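Local coordinates for flagellar protein FliL (Vibrio alginolyticus, PDB 6AHP) that assists the function of the bacterial flagellar motor, probably through a periplasmic core that resembles the stomatin family of proteins, at residues Q34-G39 with V98-L103; Q14-N19 with S56-F61; Y9-Q14 with Q30-L35. All coordinates share one frame; numbering follows the deposited sequence.

Contact 1: Q34-G39 with V98-L103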
loop_
_atom_site.group_PDB
_atom_site.type_symbol
_atom_site.label_atom_id
_atom_site.label_comp_id
_atom_site.label_asym_id
_atom_site.label_seq_id
_atom_site.Cartn_x
_atom_site.Cartn_y
_atom_site.Cartn_z
ATOM N N GLN A 34 -9.488 6.473 9.391
ATOM C CA GLN A 34 -8.710 6.531 10.621
ATOM C C GLN A 34 -8.656 5.131 11.213
ATOM O O GLN A 34 -9.450 4.255 10.851
ATOM C CB GLN A 34 -9.307 7.520 11.657
ATOM C CG GLN A 34 -9.324 8.990 11.219
ATOM C CD GLN A 34 -9.584 9.968 12.363
ATOM O OE1 GLN A 34 -9.067 9.819 13.480
ATOM N NE2 GLN A 34 -10.385 10.987 12.083
ATOM N N LEU A 35 -7.736 4.929 12.150
ATOM C CA LEU A 35 -7.576 3.646 12.820
ATOM C C LEU A 35 -8.046 3.754 14.266
ATOM O O LEU A 35 -7.646 4.674 14.988
ATOM C CB LEU A 35 -6.112 3.176 12.782
ATOM C CG LEU A 35 -5.476 3.271 11.385
ATOM C CD1 LEU A 35 -3.970 3.162 11.487
ATOM C CD2 LEU A 35 -6.091 2.192 10.428
ATOM N N MET A 36 -8.866 2.796 14.686
ATOM C CA MET A 36 -9.235 2.642 16.084
ATOM C C MET A 36 -8.309 1.611 16.726
ATOM O O MET A 36 -8.158 0.502 16.209
ATOM C CB MET A 36 -10.690 2.205 16.200
ATOM C CG MET A 36 -11.236 2.146 17.614
ATOM S SD MET A 36 -13.016 1.802 17.446
ATOM C CE MET A 36 -13.097 0.258 18.335
ATOM N N VAL A 37 -7.653 2.001 17.818
ATOM C CA VAL A 37 -6.712 1.130 18.505
ATOM C C VAL A 37 -7.048 1.175 19.992
ATOM O O VAL A 37 -7.719 2.093 20.472
ATOM C CB VAL A 37 -5.230 1.550 18.284
ATOM C CG1 VAL A 37 -4.899 1.773 16.759
ATOM C CG2 VAL A 37 -4.931 2.818 19.072
ATOM N N ARG A 38 -6.535 0.187 20.726
ATOM C CA ARG A 38 -6.616 0.161 22.184
ATOM C C ARG A 38 -5.217 0.102 22.778
ATOM O O ARG A 38 -4.476 -0.852 22.530
ATOM C CB ARG A 38 -7.463 -1.018 22.663
ATOM C CG ARG A 38 -8.988 -0.775 22.508
ATOM C CD ARG A 38 -9.792 -1.966 23.024
ATOM N NE ARG A 38 -11.212 -1.795 22.740
ATOM C CZ ARG A 38 -12.029 -1.069 23.496
ATOM N NH1 ARG A 38 -11.542 -0.453 24.575
ATOM N NH2 ARG A 38 -13.322 -0.952 23.174
ATOM N N GLY A 39 -4.860 1.124 23.536
ATOM C CA GLY A 39 -3.667 1.147 24.350
ATOM C C GLY A 39 -2.521 1.895 23.688
ATOM O O GLY A 39 -2.435 2.027 22.453
ATOM N N VAL A 98 -2.443 -5.216 15.936
ATOM C CA VAL A 98 -2.281 -3.818 16.233
ATOM C C VAL A 98 -3.560 -3.014 16.332
ATOM O O VAL A 98 -3.802 -2.436 17.300
ATOM C CB VAL A 98 -1.223 -3.135 15.343
ATOM C CG1 VAL A 98 -1.170 -1.653 15.513
ATOM C CG2 VAL A 98 0.092 -3.817 15.482
ATOM N N ILE A 99 -4.355 -2.995 15.317
ATOM C CA ILE A 99 -5.550 -2.227 15.340
ATOM C C ILE A 99 -6.786 -2.973 15.739
ATOM O O ILE A 99 -6.807 -4.131 15.707
ATOM C CB ILE A 99 -5.836 -1.556 13.973
ATOM C CG1 ILE A 99 -6.119 -2.582 12.900
ATOM C CG2 ILE A 99 -4.705 -0.719 13.548
ATOM C CD1 ILE A 99 -6.821 -2.050 11.685
ATOM N N GLU A 100 -7.778 -2.250 16.175
ATOM C CA GLU A 100 -9.143 -2.703 16.380
ATOM C C GLU A 100 -9.892 -2.854 15.062
ATOM O O GLU A 100 -10.526 -3.883 14.823
ATOM C CB GLU A 100 -9.888 -1.726 17.295
ATOM C CG GLU A 100 -9.376 -1.748 18.708
ATOM C CD GLU A 100 -10.010 -2.860 19.547
ATOM O OE1 GLU A 100 -9.284 -3.843 19.881
ATOM O OE2 GLU A 100 -11.228 -2.741 19.860
ATOM N N LYS A 101 -9.950 -1.720 14.359
ATOM C CA LYS A 101 -10.677 -1.652 13.100
ATOM C C LYS A 101 -10.306 -0.337 12.442
ATOM O O LYS A 101 -9.797 0.575 13.097
ATOM C CB LYS A 101 -12.203 -1.749 13.316
ATOM C CG LYS A 101 -12.719 -0.788 14.412
ATOM C CD LYS A 101 -14.204 -0.471 14.287
ATOM C CE LYS A 101 -15.067 -1.449 15.046
ATOM N NZ LYS A 101 -14.720 -1.604 16.496
ATOM N N VAL A 102 -10.531 -0.252 11.125
ATOM C CA VAL A 102 -10.368 1.023 10.441
ATOM C C VAL A 102 -11.759 1.641 10.309
ATOM O O VAL A 102 -12.774 0.950 10.218
ATOM C CB VAL A 102 -9.645 0.880 9.069
ATOM C CG1 VAL A 102 -10.286 -0.132 8.224
ATOM C CG2 VAL A 102 -9.588 2.213 8.316
ATOM N N LEU A 103 -11.790 2.959 10.338
ATOM C CA LEU A 103 -12.999 3.770 10.301
ATOM C C LEU A 103 -12.969 4.576 9.011
ATOM O O LEU A 103 -11.931 5.151 8.674
ATOM C CB LEU A 103 -13.053 4.731 11.508
ATOM C CG LEU A 103 -12.977 4.174 12.920
ATOM C CD1 LEU A 103 -12.998 5.313 13.965
ATOM C CD2 LEU A 103 -14.125 3.232 13.125
HETATM O O HOH W 1 -5.726 -2.055 19.038
#
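Strands 34-38 and 101-103 run antiparallel, their axes 4.6 Å apart at 143°, and Gln34 and Leu103 hydrogen-bond to each other through both backbone N and O atoms. Met36 N donates to Lys101 O at 2.9 Å, with an N-H...O angle of 164°. Met36 O takes Glu100 N at 2.8 Å and, more weakly, Lys101 N at 3.4 Å, because two residues there stand opposite one.

Past this irregularity the Glu100 side chain turns to Arg38, its chain bent at chi2 (-84°). Arg38 NE gives a salt bridge to Glu100 OE2 at 3.0 Å; the guanidinium presents its edge, whereas the carboxylate is met from above its plane, the two planes standing almost perpendicular. On the face that carries Gln34 and Leu103, Met36 lies alongside Lys101, its flexible thioether matching the long aliphatic chain, with Met36 SD 4.0 Å from Lys101 CG. The other face is apolar: Leu35 CD2 packs on Val102 CB at 4.0 Å, and Val37 CG1 meets Ile99 CG2. Branched residues suit this buried side, which helices 72-94 and 40-48 cover. A water accepts from Arg38 N and donates to Val98 O, continuing the connection where direct backbone pairing has stopped.

Glu100 and Lys101 facing Met36 form a classic beta bulge, in the pairing of the last strand with the central strand of the antiparallel sheet.

Contact 2: Q14-N19 with S56-F61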
loop_
_atom_site.group_PDB
_atom_site.type_symbol
_atom_site.label_atom_id
_atom_site.label_comp_id
_atom_site.label_asym_id
_atom_site.label_seq_id
_atom_site.Cartn_x
_atom_site.Cartn_y
_atom_site.Cartn_z
ATOM N N GLN A 14 -4.060 11.578 4.792
ATOM C CA GLN A 14 -4.262 11.650 3.348
ATOM C C GLN A 14 -5.396 10.724 2.920
ATOM O O GLN A 14 -5.317 9.502 3.111
ATOM C CB GLN A 14 -2.974 11.291 2.610
ATOM C CG GLN A 14 -3.112 11.266 1.090
ATOM C CD GLN A 14 -3.137 12.658 0.475
ATOM O OE1 GLN A 14 -4.088 13.427 0.667
ATOM N NE2 GLN A 14 -2.086 12.991 -0.264
ATOM N N ALA A 15 -6.430 11.303 2.316
ATOM C CA ALA A 15 -7.545 10.514 1.802
ATOM C C ALA A 15 -7.082 9.554 0.711
ATOM O O ALA A 15 -6.160 9.844 -0.054
ATOM C CB ALA A 15 -8.638 11.421 1.245
ATOM N N PHE A 16 -7.737 8.397 0.644
ATOM C CA PHE A 16 -7.463 7.427 -0.408
ATOM C C PHE A 16 -8.286 7.770 -1.643
ATOM O O PHE A 16 -9.522 7.870 -1.573
ATOM C CB PHE A 16 -7.750 6.006 0.077
ATOM C CG PHE A 16 -6.849 5.595 1.183
ATOM C CD1 PHE A 16 -5.646 4.976 0.912
ATOM C CD2 PHE A 16 -7.155 5.929 2.492
ATOM C CE1 PHE A 16 -4.771 4.633 1.949
ATOM C CE2 PHE A 16 -6.296 5.603 3.535
ATOM C CZ PHE A 16 -5.098 4.949 3.264
ATOM N N VAL A 17 -7.593 7.959 -2.763
ATOM C CA VAL A 17 -8.208 8.193 -4.066
ATOM C C VAL A 17 -7.749 7.082 -5.002
ATOM O O VAL A 17 -6.542 6.866 -5.176
ATOM C CB VAL A 17 -7.825 9.564 -4.639
ATOM C CG1 VAL A 17 -8.411 9.725 -6.036
ATOM C CG2 VAL A 17 -8.247 10.670 -3.691
ATOM N N PHE A 18 -8.705 6.380 -5.603
ATOM C CA PHE A 18 -8.380 5.247 -6.454
ATOM C C PHE A 18 -9.497 5.066 -7.466
ATOM O O PHE A 18 -10.650 5.430 -7.214
ATOM C CB PHE A 18 -8.192 3.965 -5.636
ATOM C CG PHE A 18 -9.389 3.609 -4.818
ATOM C CD1 PHE A 18 -9.628 4.242 -3.611
ATOM C CD2 PHE A 18 -10.289 2.664 -5.271
ATOM C CE1 PHE A 18 -10.727 3.935 -2.872
ATOM C CE2 PHE A 18 -11.402 2.352 -4.532
ATOM C CZ PHE A 18 -11.620 2.995 -3.320
ATOM N N ASN A 19 -9.195 4.491 -8.595
ATOM C CA ASN A 19 -10.121 4.250 -9.657
ATOM C C ASN A 19 -10.790 2.933 -9.527
ATOM O O ASN A 19 -10.334 2.122 -8.802
ATOM C CB ASN A 19 -9.453 4.354 -11.003
ATOM C CG ASN A 19 -8.398 5.423 -11.060
ATOM O OD1 ASN A 19 -7.224 5.122 -11.079
ATOM N ND2 ASN A 19 -8.813 6.682 -11.059
ATOM N N SER A 56 -1.628 -1.453 2.603
ATOM C CA SER A 56 -2.666 -2.469 2.718
ATOM C C SER A 56 -4.026 -1.910 2.317
ATOM O O SER A 56 -4.780 -2.556 1.588
ATOM C CB SER A 56 -2.719 -2.994 4.150
ATOM O OG SER A 56 -3.835 -3.833 4.356
ATOM N N LEU A 57 -4.368 -0.723 2.828
ATOM C CA LEU A 57 -5.638 -0.087 2.490
ATOM C C LEU A 57 -5.770 0.126 0.979
ATOM O O LEU A 57 -6.805 -0.192 0.382
ATOM C CB LEU A 57 -5.762 1.242 3.242
ATOM C CG LEU A 57 -6.235 1.079 4.709
ATOM C CD1 LEU A 57 -6.111 2.351 5.541
ATOM C CD2 LEU A 57 -7.651 0.490 4.800
ATOM N N LEU A 58 -4.740 0.702 0.348
ATOM C CA LEU A 58 -4.784 0.912 -1.099
ATOM C C LEU A 58 -4.930 -0.410 -1.845
ATOM O O LEU A 58 -5.675 -0.485 -2.828
ATOM C CB LEU A 58 -3.541 1.670 -1.574
ATOM C CG LEU A 58 -3.618 2.347 -2.950
ATOM C CD1 LEU A 58 -4.842 3.311 -3.090
ATOM C CD2 LEU A 58 -2.315 3.094 -3.249
ATOM N N SER A 59 -4.256 -1.473 -1.376
ATOM C CA SER A 59 -4.429 -2.791 -1.984
ATOM C C SER A 59 -5.863 -3.272 -1.858
ATOM O O SER A 59 -6.419 -3.849 -2.801
ATOM C CB SER A 59 -3.496 -3.813 -1.343
ATOM O OG SER A 59 -2.151 -3.592 -1.702
ATOM N N THR A 60 -6.474 -3.070 -0.685
ATOM C CA THR A 60 -7.843 -3.523 -0.503
ATOM C C THR A 60 -8.778 -2.794 -1.449
ATOM O O THR A 60 -9.583 -3.420 -2.134
ATOM C CB THR A 60 -8.316 -3.314 0.926
ATOM O OG1 THR A 60 -7.438 -4.006 1.828
ATOM C CG2 THR A 60 -9.751 -3.870 1.048
ATOM N N PHE A 61 -8.694 -1.462 -1.477
ATOM C CA PHE A 61 -9.573 -0.664 -2.331
ATOM C C PHE A 61 -9.337 -0.923 -3.824
ATOM O O PHE A 61 -10.280 -0.861 -4.615
ATOM C CB PHE A 61 -9.380 0.816 -2.025
ATOM C CG PHE A 61 -9.664 1.186 -0.594
ATOM C CD1 PHE A 61 -10.595 0.480 0.150
ATOM C CD2 PHE A 61 -9.009 2.261 -0.003
ATOM C CE1 PHE A 61 -10.862 0.826 1.464
ATOM C CE2 PHE A 61 -9.277 2.623 1.313
ATOM C CZ PHE A 61 -10.203 1.895 2.047
#
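An aromatic cluster of Phe16, Phe18 and Phe61 packs helix 50-62 against strand 7-21 in the buried core between the sheet and its helices. The axes of strand 15-19 and helix 56-61 approach to 9.4 Å at 33°, a separation spanned by large side chains rather than by backbone bonds.

Phe61, from the helix, touches both strand phenylalanines and meets each differently. Its ring turns an edge toward the face of Phe16 in an offset edge-to-face pair, centroids 5.7 Å apart and planes at 76°; Phe61 CE2 lies 3.8 Å from Phe16 CG. Against Phe18 the rings are nearly parallel but slid apart, and they barely overlap. What covers Phe18 is instead the methylene: Phe61 CB stands over the ring centre, 3.4 Å from the centroid, a CH-pi contact. Phe18 reaches this place with CG between its own backbone N and carbonyl carbon (chi1 58°).

Leucines complete the packing. Leu57 CD1 touches Phe16 CZ at 3.6 Å, with the two side chains crossing at about a right angle. Leu58 brings CD1 to 4.3 Å from Phe18 CB, and also packs on Thr105 of the second subunit. Leu57 also rests on Ala82 and Ile86 of helix 72-94, while Phe18 packs on Val29 and Ile31 of the adjoining strand.

Phenylalanine suits these positions because a flat ring offers both an edge and a face to its neighbours. No hydrogen bond joins the two segments, so the contact depends on dispersion, weak aromatic electrostatics and the exclusion of water, with specificity coming from the fit of the rings.

Contact 3: Y9-Q14 with Q30-L35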
loop_
_atom_site.group_PDB
_atom_site.type_symbol
_atom_site.label_atom_id
_atom_site.label_comp_id
_atom_site.label_asym_id
_atom_site.label_seq_id
_atom_site.Cartn_x
_atom_site.Cartn_y
_atom_site.Cartn_z
ATOM N N TYR A 9 -7.503 6.972 18.629
ATOM C CA TYR A 9 -7.705 7.055 17.187
ATOM C C TYR A 9 -6.441 7.603 16.551
ATOM O O TYR A 9 -5.895 8.617 16.999
ATOM C CB TYR A 9 -8.927 7.951 16.828
ATOM C CG TYR A 9 -10.175 7.413 17.469
ATOM C CD1 TYR A 9 -10.852 6.347 16.911
ATOM C CD2 TYR A 9 -10.626 7.921 18.666
ATOM C CE1 TYR A 9 -11.961 5.809 17.535
ATOM C CE2 TYR A 9 -11.740 7.404 19.288
ATOM C CZ TYR A 9 -12.388 6.346 18.738
ATOM O OH TYR A 9 -13.488 5.831 19.375
ATOM N N VAL A 10 -5.974 6.918 15.524
ATOM C CA VAL A 10 -4.794 7.299 14.777
ATOM C C VAL A 10 -5.297 7.805 13.443
ATOM O O VAL A 10 -5.844 7.033 12.641
ATOM C CB VAL A 10 -3.826 6.117 14.593
ATOM C CG1 VAL A 10 -2.764 6.461 13.542
ATOM C CG2 VAL A 10 -3.189 5.719 15.919
ATOM N N ASN A 11 -5.126 9.097 13.214
ATOM C CA ASN A 11 -5.610 9.716 11.992
ATOM C C ASN A 11 -4.702 9.367 10.828
ATOM O O ASN A 11 -3.481 9.479 10.930
ATOM C CB ASN A 11 -5.672 11.230 12.137
ATOM C CG ASN A 11 -6.248 11.885 10.906
ATOM O OD1 ASN A 11 -7.300 11.476 10.409
ATOM N ND2 ASN A 11 -5.542 12.881 10.380
ATOM N N LEU A 12 -5.304 8.959 9.721
ATOM C CA LEU A 12 -4.583 8.765 8.474
ATOM C C LEU A 12 -4.863 9.992 7.619
ATOM O O LEU A 12 -5.908 10.051 6.949
ATOM C CB LEU A 12 -5.044 7.489 7.768
ATOM C CG LEU A 12 -4.607 6.179 8.416
ATOM C CD1 LEU A 12 -4.929 5.063 7.491
ATOM C CD2 LEU A 12 -3.102 6.178 8.708
ATOM N N PRO A 13 -3.986 10.995 7.618
ATOM C CA PRO A 13 -4.389 12.323 7.111
ATOM C C PRO A 13 -4.736 12.359 5.630
ATOM O O PRO A 13 -5.649 13.097 5.242
ATOM C CB PRO A 13 -3.168 13.201 7.428
ATOM C CG PRO A 13 -2.372 12.424 8.466
ATOM C CD PRO A 13 -2.615 10.988 8.166
ATOM N N GLN A 14 -4.060 11.578 4.792
ATOM C CA GLN A 14 -4.262 11.650 3.348
ATOM C C GLN A 14 -5.396 10.724 2.920
ATOM O O GLN A 14 -5.317 9.502 3.111
ATOM C CB GLN A 14 -2.974 11.291 2.610
ATOM C CG GLN A 14 -3.112 11.266 1.090
ATOM C CD GLN A 14 -3.137 12.658 0.475
ATOM O OE1 GLN A 14 -4.088 13.427 0.667
ATOM N NE2 GLN A 14 -2.086 12.991 -0.264
ATOM N N GLN A 30 -13.130 8.430 -3.425
ATOM C CA GLN A 30 -12.375 9.002 -2.319
ATOM C C GLN A 30 -12.886 8.410 -1.009
ATOM O O GLN A 30 -14.100 8.376 -0.764
ATOM C CB GLN A 30 -12.465 10.535 -2.294
ATOM C CG GLN A 30 -11.104 11.192 -2.051
ATOM C CD GLN A 30 -11.173 12.670 -1.685
ATOM O OE1 GLN A 30 -12.013 13.082 -0.880
ATOM N NE2 GLN A 30 -10.262 13.470 -2.248
ATOM N N ILE A 31 -11.958 7.908 -0.191
ATOM C CA ILE A 31 -12.200 7.375 1.143
ATOM C C ILE A 31 -11.280 8.103 2.113
ATOM O O ILE A 31 -10.076 8.215 1.866
ATOM C CB ILE A 31 -11.971 5.854 1.208
ATOM C CG1 ILE A 31 -13.200 5.116 0.707
ATOM C CG2 ILE A 31 -11.664 5.412 2.637
ATOM C CD1 ILE A 31 -12.894 3.867 -0.048
ATOM N N LYS A 32 -11.817 8.702 3.173
ATOM C CA LYS A 32 -11.028 9.209 4.292
ATOM C C LYS A 32 -11.160 8.224 5.450
ATOM O O LYS A 32 -12.260 7.734 5.732
ATOM C CB LYS A 32 -11.509 10.605 4.716
ATOM C CG LYS A 32 -10.791 11.202 5.912
ATOM C CD LYS A 32 -9.380 11.637 5.581
ATOM C CE LYS A 32 -8.756 12.330 6.778
ATOM N NZ LYS A 32 -8.892 11.503 8.034
ATOM N N ALA A 33 -10.039 7.921 6.107
ATOM C CA ALA A 33 -9.998 6.817 7.061
ATOM C C ALA A 33 -9.182 7.173 8.298
ATOM O O ALA A 33 -8.289 8.024 8.264
ATOM C CB ALA A 33 -9.408 5.549 6.420
ATOM N N GLN A 34 -9.488 6.473 9.391
ATOM C CA GLN A 34 -8.710 6.531 10.621
ATOM C C GLN A 34 -8.656 5.131 11.213
ATOM O O GLN A 34 -9.450 4.255 10.851
ATOM C CB GLN A 34 -9.307 7.520 11.657
ATOM C CG GLN A 34 -9.324 8.990 11.219
ATOM C CD GLN A 34 -9.584 9.968 12.363
ATOM O OE1 GLN A 34 -9.067 9.819 13.480
ATOM N NE2 GLN A 34 -10.385 10.987 12.083
ATOM N N LEU A 35 -7.736 4.929 12.150
ATOM C CA LEU A 35 -7.576 3.646 12.820
ATOM C C LEU A 35 -8.046 3.754 14.266
ATOM O O LEU A 35 -7.646 4.674 14.988
ATOM C CB LEU A 35 -6.112 3.176 12.782
ATOM C CG LEU A 35 -5.476 3.271 11.385
ATOM C CD1 LEU A 35 -3.970 3.162 11.487
ATOM C CD2 LEU A 35 -6.091 2.192 10.428
HETATM O O HOH W 2 -7.559 8.734 5.246
#
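Val10 and Leu35 pair through their backbones in the antiparallel hairpin: Val10 N donates to Leu35 O at 2.8 Å, and Leu35 N returns a bond to Val10 O at 2.9 Å. Farther along, the direct link thins to a weak bond from Leu12 N to Ala33 O, and a water takes over, accepting from Ala33 N and donating to Leu12 O.

The polar side-chain contact is made by Lys32. Bends at chi2 and at chi4, the latter (51°) setting NZ, let Lys32 NZ donate a hydrogen bond to Asn11 OD1 at 2.9 Å, in the carbonyl plane and on a lone pair; NZ also makes a weak bond to Leu12 O. Gln34 CG passes 3.3 Å from the same OD1, and the two amide planes are 78° apart.

Apolar packing occupies the other face. Leu35 CD1 meets Val10 CG1 at 4.1 Å and Leu12 CD2 at 4.2 Å; Ile53 and Leu57 of helix 50-62 adjoin these leucines, while Val10 borders helix 40-48.

Lysine suits its place because a long chain can carry charge across to the neighbouring strand. That charge would probably polarise the Asn11 carbonyl, and the bond gives the hairpin a side-chain tie besides its backbone bonds.

All three contacts belong to one antiparallel sheet, ordered 7-21, 26-38, 101-109, and its helical cover. Contacts 1 and 3 share Gln34 and Leu35 on the central strand, which pairs with a different neighbour in each; their centres are 11 Å apart. Contact 3 shares Gln14 with contact 2, their centres again 11 Å apart, where strand 7-21 turns a corner and goes on to meet helix 50-62. Contacts 1 and 2 lie about 17 Å apart between centres, on opposite sides of the chain's centre. Along the chain the hairpin forms first, the helices follow, and strand 101-109 returns to complete the sheet, so that residues from the beginning and end of the fragment flank the central strand.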